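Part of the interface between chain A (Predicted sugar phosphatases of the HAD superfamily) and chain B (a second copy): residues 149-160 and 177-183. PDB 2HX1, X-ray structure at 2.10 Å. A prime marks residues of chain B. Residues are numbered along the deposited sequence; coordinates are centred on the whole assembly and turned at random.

Chain A, residues 149-160: DLNKTVNLLRKR
Chain B 177-183: KTDVAIA

Two asparagines one helical turn apart read the backbone of a neighbouring strand as another strand would. Asn155 does so in full: Val180′ N donates to its OD1 (3.0 Å, 164°), and its ND2 donates to Val180′ O (3.0 Å, 164°). Asn151 repeats the pattern two residues along: Ile182′ N donates to OD1 (2.8 Å, 161°), but a water replaces the direct second bond, accepting from Asn151 ND2 at 3.0 Å and donating to Ile182′ O at 2.7 Å. Both side chains are m, with chi2 -64° in Asn151 and -58° in Asn155.

The helix, 149-159, and the extended strand, 180-182, run at 136°, their axes 8.1 Å apart at closest approach. Register is set by CA pairs Asn151–Ala181′ (5.9 Å) and Asn155–Asp179′ (6.0 Å).

Val154 (t) points toward the strand, its CG1 4.0 Å from Val180′ CG2 and its CG2 4.1 Å from Ile182′ CD1; Val180′ is m, Ile182′ m,t.

Near the helix C-terminus, Arg158 (m,t,p, chi4 -97°) donates from NH1 to Thr178′ O (3.0 Å, 161°), near the guanidinium plane, while Val180′ CG1 covers one face, 3.8 Å from Arg158 CZ. Lys159 (m,t,t,t) extends so that NZ forms a salt bridge with Asp179′ OD1 (2.7 Å); Thr178′ OG1 (chi1 p) donates to that same OD1 at 2.8 Å.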

# COMPACT_ATOMS: atom_id res chain seq x y z
N ASP A 149 -16.02 18.11 7.53
CA ASP A 149 -14.74 18.72 7.14
C ASP A 149 -13.71 17.79 6.55
O ASP A 149 -12.83 18.26 5.84
CB ASP A 149 -14.20 19.51 8.32
CG ASP A 149 -15.12 20.67 8.68
OD1 ASP A 149 -16.02 20.96 7.85
OD2 ASP A 149 -14.94 21.29 9.76
N LEU A 150 -13.81 16.49 6.79
CA LEU A 150 -13.01 15.54 6.01
C LEU A 150 -13.47 15.48 4.56
O LEU A 150 -12.65 15.45 3.63
CB LEU A 150 -13.06 14.13 6.61
CG LEU A 150 -12.40 14.12 8.00
CD1 LEU A 150 -12.37 12.74 8.55
CD2 LEU A 150 -10.99 14.74 7.97
N ASN A 151 -14.78 15.42 4.38
CA ASN A 151 -15.37 15.60 3.07
C ASN A 151 -14.97 16.91 2.43
O ASN A 151 -14.52 16.91 1.27
CB ASN A 151 -16.89 15.45 3.11
CG ASN A 151 -17.33 14.01 3.02
OD1 ASN A 151 -17.09 13.35 2.00
ND2 ASN A 151 -18.00 13.52 4.07
N LYS A 152 -15.07 18.02 3.15
CA LYS A 152 -14.65 19.32 2.55
C LYS A 152 -13.16 19.33 2.20
O LYS A 152 -12.77 19.92 1.23
CB LYS A 152 -14.93 20.52 3.48
CG LYS A 152 -16.36 21.06 3.46
CD LYS A 152 -16.50 22.38 4.29
CE LYS A 152 -17.36 23.43 3.54
NZ LYS A 152 -17.93 24.55 4.39
N THR A 153 -12.31 18.68 3.01
CA THR A 153 -10.86 18.64 2.74
C THR A 153 -10.56 17.83 1.48
O THR A 153 -9.74 18.23 0.64
CB THR A 153 -10.10 18.06 3.93
OG1 THR A 153 -10.32 18.90 5.05
CG2 THR A 153 -8.58 17.98 3.66
N VAL A 154 -11.25 16.71 1.32
CA VAL A 154 -11.12 15.95 0.08
C VAL A 154 -11.43 16.86 -1.11
O VAL A 154 -10.64 16.95 -2.06
CB VAL A 154 -11.98 14.65 0.08
CG1 VAL A 154 -12.18 14.05 -1.33
CG2 VAL A 154 -11.35 13.62 0.98
N ASN A 155 -12.56 17.58 -1.05
CA ASN A 155 -12.94 18.43 -2.16
C ASN A 155 -12.02 19.65 -2.35
O ASN A 155 -11.75 20.06 -3.48
CB ASN A 155 -14.38 18.85 -2.01
CG ASN A 155 -15.33 17.71 -2.28
OD1 ASN A 155 -15.31 17.12 -3.37
ND2 ASN A 155 -16.15 17.36 -1.28
N LEU A 156 -11.53 20.21 -1.24
CA LEU A 156 -10.60 21.34 -1.29
C LEU A 156 -9.35 20.97 -2.06
O LEU A 156 -8.87 21.75 -2.90
CB LEU A 156 -10.20 21.75 0.12
CG LEU A 156 -9.15 22.85 0.23
CD1 LEU A 156 -9.62 24.15 -0.48
CD2 LEU A 156 -8.87 23.07 1.71
N LEU A 157 -8.83 19.78 -1.78
CA LEU A 157 -7.60 19.32 -2.40
C LEU A 157 -7.79 18.83 -3.84
O LEU A 157 -6.84 18.79 -4.62
CB LEU A 157 -7.00 18.19 -1.54
CG LEU A 157 -6.47 18.64 -0.17
CD1 LEU A 157 -5.95 17.43 0.60
CD2 LEU A 157 -5.42 19.76 -0.32
N ARG A 158 -8.99 18.37 -4.16
CA ARG A 158 -9.36 18.08 -5.54
C ARG A 158 -9.46 19.36 -6.36
O ARG A 158 -9.23 19.33 -7.56
CB ARG A 158 -10.71 17.36 -5.60
CG ARG A 158 -10.65 15.87 -5.15
CD ARG A 158 -12.03 15.18 -5.06
NE ARG A 158 -12.67 15.09 -6.39
CZ ARG A 158 -13.58 15.95 -6.84
NH1 ARG A 158 -14.03 16.97 -6.09
NH2 ARG A 158 -14.05 15.79 -8.08
N LYS A 159 -9.80 20.48 -5.71
CA LYS A 159 -10.05 21.73 -6.41
C LYS A 159 -8.91 22.72 -6.37
O LYS A 159 -8.85 23.63 -7.20
CB LYS A 159 -11.28 22.44 -5.86
CG LYS A 159 -12.60 21.71 -6.06
CD LYS A 159 -13.65 22.36 -5.21
CE LYS A 159 -15.04 21.87 -5.54
NZ LYS A 159 -16.03 22.41 -4.55
N ARG A 160 -8.02 22.61 -5.38
CA ARG A 160 -6.94 23.59 -5.24
C ARG A 160 -5.57 22.92 -5.31
O ARG A 160 -5.29 21.93 -4.62
CB ARG A 160 -7.08 24.39 -3.94
CG ARG A 160 -8.31 25.30 -3.92
CD ARG A 160 -8.15 26.52 -4.83
NE ARG A 160 -7.12 27.42 -4.33
CZ ARG A 160 -6.40 28.23 -5.09
NH1 ARG A 160 -6.60 28.28 -6.40
NH2 ARG A 160 -5.46 29.01 -4.57
N LYS B 177 -22.08 18.18 -9.36
CA LYS B 177 -21.23 18.27 -10.55
C LYS B 177 -19.74 18.44 -10.21
O LYS B 177 -18.86 17.89 -10.90
CB LYS B 177 -21.73 19.45 -11.39
CG LYS B 177 -21.14 19.56 -12.79
CD LYS B 177 -21.75 20.76 -13.55
N THR B 178 -19.44 19.16 -9.13
CA THR B 178 -18.04 19.44 -8.73
C THR B 178 -17.51 18.60 -7.55
O THR B 178 -16.32 18.32 -7.48
CB THR B 178 -17.90 20.92 -8.33
OG1 THR B 178 -18.88 21.24 -7.33
CG2 THR B 178 -18.07 21.87 -9.57
N ASP B 179 -18.40 18.22 -6.63
CA ASP B 179 -18.01 17.62 -5.35
C ASP B 179 -18.32 16.12 -5.23
O ASP B 179 -19.34 15.63 -5.73
CB ASP B 179 -18.74 18.32 -4.19
CG ASP B 179 -18.32 19.76 -4.02
OD1 ASP B 179 -17.75 20.32 -4.97
OD2 ASP B 179 -18.60 20.32 -2.94
N VAL B 180 -17.45 15.42 -4.52
CA VAL B 180 -17.68 14.01 -4.19
C VAL B 180 -17.89 13.91 -2.68
O VAL B 180 -17.65 14.88 -1.93
CB VAL B 180 -16.50 13.13 -4.60
CG1 VAL B 180 -16.15 13.32 -6.10
CG2 VAL B 180 -15.30 13.39 -3.69
N ALA B 181 -18.36 12.75 -2.25
CA ALA B 181 -18.50 12.45 -0.86
C ALA B 181 -17.82 11.10 -0.61
O ALA B 181 -17.81 10.25 -1.50
CB ALA B 181 -19.97 12.39 -0.49
N ILE B 182 -17.31 10.91 0.60
CA ILE B 182 -16.72 9.64 1.01
C ILE B 182 -17.83 8.61 1.24
O ILE B 182 -18.79 8.84 1.99
CB ILE B 182 -15.80 9.80 2.24
CG1 ILE B 182 -14.68 10.82 1.96
CG2 ILE B 182 -15.19 8.46 2.65
CD1 ILE B 182 -14.11 11.53 3.22
N ALA B 183 -17.70 7.47 0.55
CA ALA B 183 -18.69 6.39 0.60
C ALA B 183 -18.37 5.46 1.74
O ALA B 183 -17.30 5.56 2.35
CB ALA B 183 -18.68 5.60 -0.72
O HOH W 1 -19.55 11.09 3.24